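Local coordinates for pentatricopeptide repeat-containing protein 10, chloroplastic (Zea mays, PDB 4M59), which binds specific intergenic chloroplast RNA segments near atpH and psaJ, stabilising these transcripts by acting as a barrier to exonucleases, at residues T604-F609 / Q619-E624; G542-A547 / A574-S579; D510-A515 / F531-S536. The protein carries 4 engineered substitutions. All blocks are in the same frame, centred on the assembly; numbering follows the deposited sequence.

How the interactions relate
The three contacts follow the C-terminal half of a superhelix, and they illustrate how an alpha-solenoid is built by repeating two kinds of packing, within a helical hairpin and between neighbouring repeats. Interaction 3 comes first in the chain; its centre is about 16 Å from that of interaction 2, and Lys546 CE packs 3.1 Å from Glu513 OE2 between them. Interaction 2 lies about 18 Å, centre to centre, from interaction 1, and Phe609 CD1 meets Ser579 CB at 3.5 Å. Interactions 1 and 3 do not touch. Interaction 1 reaches U16 and U17 directly. The nearest atom of interaction 3 is about 3 Å from the bound nucleic acid, that of interaction 2 about 6 Å.

Interaction 1: T604-F609 / Q619-E624; sequences TVINGF and QRVLSE. With nucleotides of chain C.
Val621 is the side chain that helix 615-627 pushes into helix 599-612, and it meets a different partner with each branch. Its CB lies 4.1 Å from Ile606 CG1. From there CG1 continues toward the same Ile606 CG1, at 4.0 Å, while CG2 turns to Phe609 and meets CE2 at 3.7 Å, in the ring plane and at its edge. With CG1 anti to the backbone N (chi1 -177°), CG2 falls beside that N and also comes within 4.3 Å of Val605 CG1. The two helices run nearly antiparallel, at 162° with axes 9.4 Å apart, forming the helical hairpin of a pentatricopeptide repeat, predicted as PPR 16. The guanidinium of Arg620 passes obliquely by the Phe609 ring and forms salt bridges with Glu583 and Glu617. Thr604 and Asn607 belong to the RNA-facing side of helix 599-612. Thr604 OG1 is 2.9 Å from O4' of U16 in chain C, a tentative hydrogen bond because the hydroxyl's placement is uncertain. Replacing Thr604 by an alanine removes OG1 and CG2 together and would probably open a gap beside the U16 ribose. One turn further on, Asn607 ND2 stands 3.0 Å from OP1 of U17 in chain C.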
ATOM      1  N   THR A 604      15.414  30.152   2.747  1.00 85.38           N
ATOM      2  CA  THR A 604      16.567  29.589   2.098  1.00 86.77           C
ATOM      3  C   THR A 604      17.084  30.552   1.096  1.00 89.54           C
ATOM      4  O   THR A 604      18.260  30.617   0.851  1.00 92.20           O
ATOM      5  CB  THR A 604      16.205  28.318   1.378  1.00 86.84           C
ATOM      6  OG1 THR A 604      15.485  27.460   2.263  1.00 85.46           O
ATOM      7  CG2 THR A 604      17.427  27.624   0.943  1.00 88.18           C
ATOM      8  N   VAL A 605      16.169  31.307   0.518  1.00 76.33           N
ATOM      9  CA  VAL A 605      16.503  32.317  -0.470  1.00 79.66           C
ATOM     10  C   VAL A 605      17.067  33.569   0.178  1.00 80.92           C
ATOM     11  O   VAL A 605      18.059  34.119  -0.282  1.00 85.02           O
ATOM     12  CB  VAL A 605      15.281  32.694  -1.289  1.00 74.43           C
ATOM     13  CG1 VAL A 605      15.623  33.783  -2.259  1.00 78.39           C
ATOM     14  CG2 VAL A 605      14.775  31.493  -2.020  1.00 73.43           C
ATOM     15  N   ILE A 606      16.442  34.019   1.252  1.00 90.31           N
ATOM     16  CA  ILE A 606      16.892  35.211   1.950  1.00 90.87           C
ATOM     17  C   ILE A 606      18.289  35.051   2.509  1.00 92.27           C
ATOM     18  O   ILE A 606      19.136  35.919   2.346  1.00 95.29           O
ATOM     19  CB  ILE A 606      15.975  35.520   3.110  1.00 90.02           C
ATOM     20  CG1 ILE A 606      14.556  35.709   2.598  1.00 89.64           C
ATOM     21  CG2 ILE A 606      16.464  36.742   3.844  1.00 91.05           C
ATOM     22  CD1 ILE A 606      13.539  35.740   3.674  1.00 88.51           C
ATOM     23  N   ASN A 607      18.521  33.924   3.178  1.00 75.95           N
ATOM     24  CA  ASN A 607      19.825  33.626   3.753  1.00 77.01           C
ATOM     25  C   ASN A 607      20.913  33.660   2.689  1.00 81.99           C
ATOM     26  O   ASN A 607      22.000  34.189   2.917  1.00 84.64           O
ATOM     27  CB  ASN A 607      19.807  32.260   4.444  1.00 80.95           C
ATOM     28  CG  ASN A 607      21.166  31.872   5.000  1.00 82.01           C
ATOM     29  OD1 ASN A 607      22.110  32.657   4.956  1.00 84.65           O
ATOM     30  ND2 ASN A 607      21.260  30.657   5.524  1.00 80.23           N
ATOM     31  N   GLY A 608      20.614  33.101   1.524  1.00 84.22           N
ATOM     32  CA  GLY A 608      21.550  33.106   0.419  1.00 90.17           C
ATOM     33  C   GLY A 608      22.048  34.476   0.028  0.73 94.73           C
ATOM     34  O   GLY A 608      23.159  34.623  -0.452  0.80100.27           O
ATOM     35  N   PHE A 609      21.226  35.489   0.224  1.00100.24           N
ATOM     36  CA  PHE A 609      21.648  36.842  -0.003  1.00103.96           C
ATOM     37  C   PHE A 609      22.451  37.277   1.184  1.00102.52           C
ATOM     38  O   PHE A 609      23.629  37.552   1.087  1.00106.56           O
ATOM     39  CB  PHE A 609      20.428  37.719  -0.138  1.00 97.22           C
ATOM     40  CG  PHE A 609      19.772  37.612  -1.453  1.00 99.73           C
ATOM     41  CD1 PHE A 609      20.481  37.299  -2.553  1.00105.78           C
ATOM     42  CD2 PHE A 609      18.444  37.828  -1.597  1.00 96.36           C
ATOM     43  CE1 PHE A 609      19.875  37.204  -3.775  1.00108.17           C
ATOM     44  CE2 PHE A 609      17.840  37.732  -2.826  1.00 98.46           C
ATOM     45  CZ  PHE A 609      18.554  37.427  -3.897  1.00104.16           C
ATOM     46  N   GLN A 619      15.590  42.114   1.875  0.82110.53           N
ATOM     47  CA  GLN A 619      14.348  42.792   2.191  0.82109.94           C
ATOM     48  C   GLN A 619      13.395  42.649   1.029  0.82110.39           C
ATOM     49  O   GLN A 619      12.189  42.539   1.226  0.82108.97           O
ATOM     50  CB  GLN A 619      14.579  44.272   2.494  0.82114.51           C
ATOM     51  CG  GLN A 619      15.167  44.553   3.852  0.82113.99           C
ATOM     52  CD  GLN A 619      14.319  44.009   4.972  0.82111.69           C
ATOM     53  OE1 GLN A 619      13.212  44.482   5.220  0.82112.13           O
ATOM     54  NE2 GLN A 619      14.823  43.003   5.655  0.82109.87           N
ATOM     55  N   ARG A 620      13.929  42.674  -0.187  0.64 78.29           N
ATOM     56  CA  ARG A 620      13.104  42.585  -1.386  0.64 78.29           C
ATOM     57  C   ARG A 620      12.256  41.315  -1.396  0.64 75.80           C
ATOM     58  O   ARG A 620      11.084  41.340  -1.775  0.64 75.82           O
ATOM     59  CB  ARG A 620      13.978  42.636  -2.643  0.64 79.32           C
ATOM     60  CG  ARG A 620      13.245  43.104  -3.891  0.64 80.73           C
ATOM     61  CD  ARG A 620      13.984  42.687  -5.151  0.64 86.21           C
ATOM     62  NE  ARG A 620      14.000  41.239  -5.321  0.64 83.94           N
ATOM     63  CZ  ARG A 620      15.064  40.543  -5.704  0.64 87.48           C
ATOM     64  NH1 ARG A 620      16.207  41.166  -5.961  0.64 94.07           N
ATOM     65  NH2 ARG A 620      14.990  39.227  -5.833  0.64 84.81           N
ATOM     66  N   VAL A 621      12.859  40.211  -0.973  1.00105.43           N
ATOM     67  CA  VAL A 621      12.184  38.929  -0.941  1.00102.76           C
ATOM     68  C   VAL A 621      11.154  38.906   0.161  1.00100.79           C
ATOM     69  O   VAL A 621      10.027  38.490  -0.044  1.00 99.95           O
ATOM     70  CB  VAL A 621      13.192  37.810  -0.680  1.00104.60           C
ATOM     71  CG1 VAL A 621      12.515  36.471  -0.728  1.00102.26           C
ATOM     72  CG2 VAL A 621      14.292  37.876  -1.701  1.00108.76           C
ATOM     73  N   LEU A 622      11.551  39.363   1.335  1.00106.58           N
ATOM     74  CA  LEU A 622      10.669  39.369   2.483  1.00105.49           C
ATOM     75  C   LEU A 622       9.434  40.170   2.175  1.00106.48           C
ATOM     76  O   LEU A 622       8.344  39.839   2.626  1.00106.09           O
ATOM     77  CB  LEU A 622      11.377  39.978   3.679  1.00109.16           C
ATOM     78  CG  LEU A 622      10.454  40.501   4.768  1.00109.56           C
ATOM     79  CD1 LEU A 622       9.823  39.359   5.511  1.00108.32           C
ATOM     80  CD2 LEU A 622      11.214  41.399   5.703  1.00110.56           C
ATOM     81  N   SER A 623       9.613  41.228   1.403  1.00105.16           N
ATOM     82  CA  SER A 623       8.515  42.102   1.062  1.00106.53           C
ATOM     83  C   SER A 623       7.404  41.296   0.430  1.00105.74           C
ATOM     84  O   SER A 623       6.309  41.190   0.967  1.00105.63           O
ATOM     85  CB  SER A 623       8.990  43.174   0.100  1.00110.41           C
ATOM     86  OG  SER A 623       7.952  44.088  -0.159  1.00111.87           O
ATOM     87  N   GLU A 624       7.693  40.748  -0.743  1.00107.24           N
ATOM     88  CA  GLU A 624       6.714  39.984  -1.503  1.00106.67           C
ATOM     89  C   GLU A 624       6.183  38.814  -0.694  1.00104.95           C
ATOM     90  O   GLU A 624       5.014  38.448  -0.804  0.49105.00           O
ATOM     91  CB  GLU A 624       7.325  39.488  -2.816  0.53103.81           C
ATOM     92  CG  GLU A 624       7.959  40.580  -3.658  0.61106.60           C
ATOM     93  CD  GLU A 624       9.223  40.116  -4.354  0.20107.75           C
ATOM     94  OE1 GLU A 624       9.913  40.960  -4.964  1.00110.92           O
ATOM     95  OE2 GLU A 624       9.527  38.906  -4.292  0.93105.96           O
TER
ATOM     96  P     U C  16      19.353  22.572   5.613  1.00 76.87           P
ATOM     97  OP1   U C  16      20.786  22.784   5.295  1.00 83.60           O
ATOM     98  OP2   U C  16      18.973  21.934   6.897  1.00 73.03           O
ATOM     99  O5'   U C  16      18.602  23.972   5.504  1.00 69.72           O
ATOM    100  C5'   U C  16      18.671  24.752   4.297  1.00 72.24           C
ATOM    101  C4'   U C  16      18.184  26.158   4.551  1.00 73.63           C
ATOM    102  O4'   U C  16      16.732  26.170   4.567  1.00 84.63           O
ATOM    103  C3'   U C  16      18.592  26.770   5.882  1.00 81.04           C
ATOM    104  O3'   U C  16      19.863  27.399   5.784  1.00 88.51           O
ATOM    105  C2'   U C  16      17.497  27.804   6.109  1.00 78.89           C
ATOM    106  O2'   U C  16      17.718  29.006   5.401  1.00 82.74           O
ATOM    107  C1'   U C  16      16.272  27.078   5.552  1.00 79.48           C
ATOM    108  N1    U C  16      15.537  26.319   6.574  1.00 74.40           N
ATOM    109  C2    U C  16      14.553  26.983   7.280  1.00 76.83           C
ATOM    110  O2    U C  16      14.276  28.154   7.088  1.00 78.95           O
ATOM    111  N3    U C  16      13.906  26.221   8.219  1.00 72.42           N
ATOM    112  C4    U C  16      14.133  24.896   8.521  1.00 72.35           C
ATOM    113  O4    U C  16      13.462  24.349   9.399  1.00 83.03           O
ATOM    114  C5    U C  16      15.167  24.280   7.749  1.00 78.11           C
ATOM    115  C6    U C  16      15.819  24.995   6.824  1.00 78.36           C
ATOM    116  P     U C  17      20.897  27.295   6.998  1.00 89.52           P
ATOM    117  OP1   U C  17      22.129  28.026   6.615  1.00 88.05           O
ATOM    118  OP2   U C  17      20.983  25.871   7.406  1.00 73.89           O
ATOM    119  O5'   U C  17      20.176  28.117   8.156  1.00 89.11           O
ATOM    120  C5'   U C  17      19.975  29.538   8.038  1.00 94.67           C
ATOM    121  C4'   U C  17      19.940  30.175   9.407  1.00 97.05           C
ATOM    122  O4'   U C  17      18.693  29.824  10.066  1.00 80.81           O
ATOM    123  C3'   U C  17      21.054  29.752  10.356  0.61 98.10           C
ATOM    124  O3'   U C  17      21.432  30.825  11.211  1.00 81.90           O
ATOM    125  C2'   U C  17      20.412  28.614  11.143  1.00 93.60           C
ATOM    126  O2'   U C  17      20.968  28.437  12.428  0.84104.47           O
ATOM    127  C1'   U C  17      18.966  29.098  11.249  1.00 86.80           C
ATOM    128  N1    U C  17      17.994  28.001  11.346  1.00 99.37           N
ATOM    129  C2    U C  17      17.111  28.015  12.407  1.00101.10           C
ATOM    130  O2    U C  17      17.105  28.894  13.252  1.00 97.02           O
ATOM    131  N3    U C  17      16.234  26.961  12.441  1.00 98.57           N
ATOM    132  C4    U C  17      16.148  25.916  11.545  1.00 91.20           C
ATOM    133  O4    U C  17      15.298  25.040  11.714  1.00 91.94           O
ATOM    134  C5    U C  17      17.096  25.973  10.475  1.00 93.44           C
ATOM    135  C6    U C  17      17.966  26.988  10.415  0.92101.68           C
TER

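Interaction 2: G542-A547 / A574-S579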
ATOM      1  N   GLY A 542      29.984  22.426  -1.107  1.00 99.33           N
ATOM      2  CA  GLY A 542      29.963  23.229  -2.313  1.00103.71           C
ATOM      3  C   GLY A 542      29.765  22.378  -3.531  1.00100.75           C
ATOM      4  O   GLY A 542      29.944  22.822  -4.655  0.92103.66           O
ATOM      5  N   MET A 543      29.307  21.167  -3.304  1.00 97.09           N
ATOM      6  CA  MET A 543      29.395  20.141  -4.318  1.00 94.75           C
ATOM      7  C   MET A 543      28.389  20.325  -5.424  1.00 94.36           C
ATOM      8  O   MET A 543      27.519  19.516  -5.622  1.00 90.89           O
ATOM      9  CB  MET A 543      29.288  18.780  -3.675  1.00 91.66           C
ATOM     10  CG  MET A 543      30.090  18.708  -2.431  1.00 91.86           C
ATOM     11  SD  MET A 543      30.077  17.167  -1.580  1.00 87.46           S
ATOM     12  CE  MET A 543      31.156  16.284  -2.638  1.00 87.51           C
ATOM     13  N   TYR A 544      28.573  21.400  -6.162  1.00 83.19           N
ATOM     14  CA  TYR A 544      27.659  21.788  -7.218  1.00 83.58           C
ATOM     15  C   TYR A 544      27.600  20.741  -8.286  1.00 81.38           C
ATOM     16  O   TYR A 544      26.535  20.282  -8.656  1.00 78.85           O
ATOM     17  CB  TYR A 544      28.123  23.093  -7.837  1.00 86.37           C
ATOM     18  CG  TYR A 544      27.295  23.534  -9.008  1.00 87.20           C
ATOM     19  CD1 TYR A 544      26.009  23.990  -8.832  1.00 85.93           C
ATOM     20  CD2 TYR A 544      27.802  23.492 -10.294  1.00 89.00           C
ATOM     21  CE1 TYR A 544      25.251  24.393  -9.897  1.00 86.80           C
ATOM     22  CE2 TYR A 544      27.051  23.891 -11.361  1.00 89.90           C
ATOM     23  CZ  TYR A 544      25.772  24.341 -11.156  1.00 88.94           C
ATOM     24  OH  TYR A 544      25.007  24.745 -12.219  1.00 89.82           O
ATOM     25  N   SER A 545      28.768  20.380  -8.791  1.00 93.39           N
ATOM     26  CA  SER A 545      28.879  19.436  -9.886  1.00 91.93           C
ATOM     27  C   SER A 545      28.015  18.209  -9.706  1.00 87.83           C
ATOM     28  O   SER A 545      27.185  17.901 -10.549  1.00 87.03           O
ATOM     29  CB  SER A 545      30.316  18.985 -10.050  1.00 90.98           C
ATOM     30  OG  SER A 545      30.346  17.693 -10.616  1.00 88.36           O
ATOM     31  N   LYS A 546      28.215  17.512  -8.603  1.00 86.22           N
ATOM     32  CA  LYS A 546      27.497  16.282  -8.362  1.00 83.14           C
ATOM     33  C   LYS A 546      26.033  16.555  -8.138  1.00 81.96           C
ATOM     34  O   LYS A 546      25.178  15.853  -8.656  1.00 80.85           O
ATOM     35  CB  LYS A 546      28.065  15.552  -7.156  1.00 86.36           C
ATOM     36  CG  LYS A 546      29.557  15.642  -7.039  1.00 87.64           C
ATOM     37  CD  LYS A 546      30.064  14.724  -5.969  1.00 85.80           C
ATOM     38  CE  LYS A 546      29.791  13.309  -6.350  1.00 84.37           C
ATOM     39  NZ  LYS A 546      30.257  13.067  -7.730  1.00 85.46           N
ATOM     40  N   ALA A 547      25.745  17.587  -7.368  1.00 62.04           N
ATOM     41  CA  ALA A 547      24.383  17.865  -6.978  1.00 60.68           C
ATOM     42  C   ALA A 547      23.483  18.036  -8.179  1.00 61.31           C
ATOM     43  O   ALA A 547      22.417  17.441  -8.243  1.00 60.54           O
ATOM     44  CB  ALA A 547      24.335  19.077  -6.114  1.00 61.42           C
ATOM     45  N   ALA A 574      22.676  29.044  -2.849  1.00 70.60           N
ATOM     46  CA  ALA A 574      23.053  29.860  -1.736  1.00 71.08           C
ATOM     47  C   ALA A 574      24.488  29.518  -1.420  1.00 73.95           C
ATOM     48  O   ALA A 574      25.356  30.363  -1.499  1.00 79.32           O
ATOM     49  CB  ALA A 574      22.178  29.550  -0.579  1.00 70.90           C
ATOM     50  N   LYS A 575      24.713  28.260  -1.051  1.00 98.06           N
ATOM     51  CA  LYS A 575      26.039  27.786  -0.682  1.00100.21           C
ATOM     52  C   LYS A 575      27.076  28.143  -1.735  1.00108.19           C
ATOM     53  O   LYS A 575      28.204  28.509  -1.406  1.00112.54           O
ATOM     54  CB  LYS A 575      26.017  26.273  -0.457  1.00118.97           C
ATOM     55  CG  LYS A 575      26.745  25.823   0.802  1.00117.13           C
ATOM     56  CD  LYS A 575      26.493  26.779   1.955  1.00115.50           C
ATOM     57  CE  LYS A 575      27.798  27.271   2.560  1.00118.76           C
ATOM     58  NZ  LYS A 575      27.578  27.986   3.848  1.00115.78           N
ATOM     59  N   CYS A 576      26.699  28.033  -3.008  1.00 85.07           N
ATOM     60  CA  CYS A 576      27.628  28.331  -4.076  1.00 93.07           C
ATOM     61  C   CYS A 576      27.660  29.822  -4.328  1.00 99.62           C
ATOM     62  O   CYS A 576      28.254  30.276  -5.296  1.00106.90           O
ATOM     63  CB  CYS A 576      27.269  27.569  -5.342  0.66 96.79           C
ATOM     64  SG  CYS A 576      27.554  25.805  -5.219  1.00 90.24           S
ATOM     65  N   SER A 577      27.013  30.574  -3.452  1.00 66.48           N
ATOM     66  CA  SER A 577      27.018  32.026  -3.513  1.00 68.52           C
ATOM     67  C   SER A 577      26.428  32.559  -4.803  1.00 70.19           C
ATOM     68  O   SER A 577      26.794  33.621  -5.283  1.00 74.13           O
ATOM     69  CB  SER A 577      28.424  32.570  -3.283  1.00 76.20           C
ATOM     70  OG  SER A 577      29.028  31.948  -2.168  1.00 72.32           O
ATOM     71  N   GLU A 578      25.504  31.802  -5.370  1.00 83.89           N
ATOM     72  CA  GLU A 578      24.739  32.283  -6.487  1.00 85.29           C
ATOM     73  C   GLU A 578      23.319  32.323  -6.022  1.00 77.68           C
ATOM     74  O   GLU A 578      22.531  31.455  -6.331  1.00 72.41           O
ATOM     75  CB  GLU A 578      24.870  31.346  -7.664  1.00 80.08           C
ATOM     76  CG  GLU A 578      26.281  31.187  -8.140  1.00 85.12           C
ATOM     77  CD  GLU A 578      26.707  32.297  -9.049  0.64 91.17           C
ATOM     78  OE1 GLU A 578      25.935  33.256  -9.213  0.82 92.56           O
ATOM     79  OE2 GLU A 578      27.813  32.212  -9.604  0.43 92.94           O
ATOM     80  N   SER A 579      22.994  33.340  -5.250  1.00 91.60           N
ATOM     81  CA  SER A 579      21.710  33.392  -4.613  1.00 84.15           C
ATOM     82  C   SER A 579      20.685  34.019  -5.522  1.00 84.50           C
ATOM     83  O   SER A 579      19.506  34.039  -5.215  1.00 78.89           O
ATOM     84  CB  SER A 579      21.822  34.193  -3.331  1.00 79.36           C
ATOM     85  OG  SER A 579      23.042  33.912  -2.678  1.00 81.16           O
TER
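Gly542 begins the contact with its backbone, its carbonyl O lying 3.9 Å from Cys576 SG; the CA atoms of these two residues are the nearest pair across the segments, 5.9 Å apart. Met543 follows as the N-cap residue of helix 544-555. Its side chain starts out away from 574-579 and packs on Tyr538 and Leu509. Tyr544 returns to the contact: its CB is 3.8 Å from Cys576 SG. With CG anti to the backbone N (chi1 176°), the ring is swung so that the sulfur stands oblique to it, 5.3 Å from the ring centroid and 61° off the normal, a sulfur-aromatic contact of loose geometry. Further along, Ala547 closes the first helical turn: its N-H bonds to Met543 O, with Ala547 N 3.1 Å from that oxygen, while its side chain rests on Leu535 and Met572. Opposite, Cys576 is held where helix 563-575 stops. Ser577, with positive phi, is the C-prime residue of a Schellman motif in which Ser577 N bonds Ala574 O and Glu578 N bonds Tyr573 O. A helix start in predicted PPR 14 thus meets a Schellman-capped helix end in predicted PPR 15, an inter-repeat junction at the surface of the alpha-solenoid.

Interaction 3: D510-A515 / F531-S536; sequences DGMETA and FNSMLS
Two methionines, Met512 and Met534, meet at the junction between consecutive repeats of the solenoid, where helix 509-519 of predicted PPR 13 faces helix 528-539 of predicted PPR 14. The axes are 11.1 Å apart and their N-to-C directions 146° apart, roughly antiparallel, a wide spacing that long, flexible side chains can span. The two methionine chains lie alongside each other and run opposite ways. Met512 places its CB 3.9 Å from Met534 SD, and a bend at the last torsion (chi3 69°) then carries its CE to 3.7 Å from that same sulfur. This terminal methyl also reaches Ser533 OG, at 3.4 Å; the hydroxyl is hydrogen-bonded to Ile530 O of its own helix, so its polar need is met. Met534 is bent twice, at chi2 and chi3, which turns its CE onto the backbone of the facing helix, 4.2 Å from Glu513 CA. Beyond this apolar patch, Glu513 OE2 accepts a hydrogen bond from Tyr538 OH. Earlier on helix 528-539, Asn532 packs on an adenine base of the bound RNA and donates to Asp562. Buried packing behind an RNA-facing helix, passed from repeat to repeat, is the construction of a pentatricopeptide-repeat superhelix.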
ATOM      1  N   ASP A 510      30.863  10.303   2.587  1.00 82.63           N
ATOM      2  CA  ASP A 510      31.606   9.197   2.047  1.00 82.40           C
ATOM      3  C   ASP A 510      30.737   7.972   2.025  1.00 81.73           C
ATOM      4  O   ASP A 510      30.649   7.288   1.020  1.00 81.59           O
ATOM      5  CB  ASP A 510      32.782   8.940   2.959  1.00111.51           C
ATOM      6  CG  ASP A 510      32.351   8.773   4.391  1.00111.21           C
ATOM      7  OD1 ASP A 510      31.145   8.937   4.653  1.00110.93           O
ATOM      8  OD2 ASP A 510      33.205   8.493   5.253  1.00111.23           O
ATOM      9  N   GLY A 511      30.078   7.710   3.142  1.00 74.33           N
ATOM     10  CA  GLY A 511      29.375   6.463   3.334  1.00 73.71           C
ATOM     11  C   GLY A 511      28.064   6.393   2.606  1.00 73.42           C
ATOM     12  O   GLY A 511      27.441   5.344   2.551  1.00 72.95           O
ATOM     13  N   MET A 512      27.635   7.516   2.056  1.00 71.86           N
ATOM     14  CA  MET A 512      26.406   7.561   1.290  1.00 71.63           C
ATOM     15  C   MET A 512      26.714   7.275  -0.162  1.00 71.76           C
ATOM     16  O   MET A 512      26.017   6.511  -0.817  1.00 71.36           O
ATOM     17  CB  MET A 512      25.753   8.928   1.412  1.00 72.88           C
ATOM     18  CG  MET A 512      25.239   9.234   2.782  1.00 72.73           C
ATOM     19  SD  MET A 512      24.820  10.952   3.043  1.00 73.50           S
ATOM     20  CE  MET A 512      23.401  11.091   1.995  1.00 73.28           C
ATOM     21  N   GLU A 513      27.775   7.891  -0.656  1.00 73.23           N
ATOM     22  CA  GLU A 513      28.178   7.708  -2.031  1.00 73.34           C
ATOM     23  C   GLU A 513      28.407   6.248  -2.324  1.00 72.91           C
ATOM     24  O   GLU A 513      28.147   5.787  -3.417  1.00 72.76           O
ATOM     25  CB  GLU A 513      29.439   8.505  -2.317  1.00 84.01           C
ATOM     26  CG  GLU A 513      29.244   9.987  -2.210  1.00 84.60           C
ATOM     27  CD  GLU A 513      30.330  10.754  -2.902  1.00 85.24           C
ATOM     28  OE1 GLU A 513      31.508  10.536  -2.583  1.00 85.37           O
ATOM     29  OE2 GLU A 513      30.009  11.575  -3.774  1.00 85.59           O
ATOM     30  N   THR A 514      28.882   5.525  -1.328  1.00 64.48           N
ATOM     31  CA  THR A 514      29.121   4.110  -1.456  1.00 64.21           C
ATOM     32  C   THR A 514      27.808   3.384  -1.598  1.00 63.71           C
ATOM     33  O   THR A 514      27.709   2.382  -2.293  1.00 63.55           O
ATOM     34  CB  THR A 514      29.819   3.586  -0.222  1.00 64.20           C
ATOM     35  OG1 THR A 514      30.990   4.363   0.013  1.00 64.67           O
ATOM     36  CG2 THR A 514      30.220   2.160  -0.407  1.00 64.08           C
ATOM     37  N   ALA A 515      26.791   3.898  -0.927  1.00 64.06           N
ATOM     38  CA  ALA A 515      25.494   3.247  -0.899  1.00 63.58           C
ATOM     39  C   ALA A 515      24.723   3.578  -2.150  1.00 63.53           C
ATOM     40  O   ALA A 515      24.053   2.742  -2.722  1.00 63.25           O
ATOM     41  CB  ALA A 515      24.730   3.689   0.307  1.00 80.33           C
ATOM     42  N   PHE A 531      17.507  10.104  -3.681  1.00 84.76           N
ATOM     43  CA  PHE A 531      17.975  11.157  -4.550  1.00 81.94           C
ATOM     44  C   PHE A 531      18.141  12.449  -3.783  1.00 80.61           C
ATOM     45  O   PHE A 531      19.219  13.010  -3.738  1.00 79.22           O
ATOM     46  CB  PHE A 531      16.974  11.385  -5.671  1.00 82.92           C
ATOM     47  CG  PHE A 531      16.973  10.321  -6.732  1.00 83.32           C
ATOM     48  CD1 PHE A 531      17.993  10.236  -7.649  1.00 82.40           C
ATOM     49  CD2 PHE A 531      15.926   9.438  -6.840  1.00 84.67           C
ATOM     50  CE1 PHE A 531      17.980   9.279  -8.629  1.00 82.69           C
ATOM     51  CE2 PHE A 531      15.919   8.484  -7.820  1.00 84.74           C
ATOM     52  CZ  PHE A 531      16.936   8.413  -8.714  1.00 83.69           C
ATOM     53  N   ASN A 532      17.058  12.906  -3.171  1.00 74.40           N
ATOM     54  CA  ASN A 532      17.029  14.165  -2.440  1.00 73.16           C
ATOM     55  C   ASN A 532      18.092  14.293  -1.373  1.00 72.83           C
ATOM     56  O   ASN A 532      18.761  15.309  -1.273  1.00 70.87           O
ATOM     57  CB  ASN A 532      15.674  14.342  -1.780  1.00 74.90           C
ATOM     58  CG  ASN A 532      14.664  14.927  -2.699  1.00 73.99           C
ATOM     59  OD1 ASN A 532      15.000  15.456  -3.750  1.00 72.09           O
ATOM     60  ND2 ASN A 532      13.414  14.863  -2.307  1.00 75.68           N
ATOM     61  N   SER A 533      18.215  13.263  -0.564  1.00 82.48           N
ATOM     62  CA  SER A 533      19.216  13.223   0.473  1.00 82.26           C
ATOM     63  C   SER A 533      20.571  13.458  -0.137  1.00 79.86           C
ATOM     64  O   SER A 533      21.377  14.203   0.392  1.00 78.22           O
ATOM     65  CB  SER A 533      19.230  11.864   1.115  1.00109.99           C
ATOM     66  OG  SER A 533      20.297  11.129   0.566  1.00109.35           O
ATOM     67  N   MET A 534      20.826  12.814  -1.262  1.00 71.83           N
ATOM     68  CA  MET A 534      22.089  13.010  -1.938  1.00 70.43           C
ATOM     69  C   MET A 534      22.197  14.433  -2.409  1.00 69.05           C
ATOM     70  O   MET A 534      23.275  14.988  -2.488  1.00 68.69           O
ATOM     71  CB  MET A 534      22.230  12.056  -3.110  1.00 72.34           C
ATOM     72  CG  MET A 534      22.217  10.619  -2.707  1.00 74.38           C
ATOM     73  SD  MET A 534      23.529  10.198  -1.582  1.00 74.30           S
ATOM     74  CE  MET A 534      24.903  10.213  -2.700  1.00 72.89           C
ATOM     75  N   LEU A 535      21.067  15.035  -2.714  1.00 85.78           N
ATOM     76  CA  LEU A 535      21.093  16.382  -3.228  1.00 85.23           C
ATOM     77  C   LEU A 535      21.386  17.366  -2.128  1.00 84.66           C
ATOM     78  O   LEU A 535      22.063  18.354  -2.346  1.00 85.19           O
ATOM     79  CB  LEU A 535      19.766  16.724  -3.870  1.00 85.92           C
ATOM     80  CG  LEU A 535      19.744  18.079  -4.547  1.00 86.08           C
ATOM     81  CD1 LEU A 535      20.767  18.073  -5.617  1.00 87.34           C
ATOM     82  CD2 LEU A 535      18.389  18.330  -5.123  1.00 85.91           C
ATOM     83  N   SER A 536      20.869  17.088  -0.941  1.00 67.10           N
ATOM     84  CA  SER A 536      21.034  18.000   0.173  1.00 66.46           C
ATOM     85  C   SER A 536      22.402  17.880   0.794  1.00 66.44           C
ATOM     86  O   SER A 536      22.945  18.850   1.298  1.00 66.45           O
ATOM     87  CB  SER A 536      19.981  17.749   1.237  1.00 74.12           C
ATOM     88  OG  SER A 536      20.155  18.634   2.318  1.00 73.39           O
TER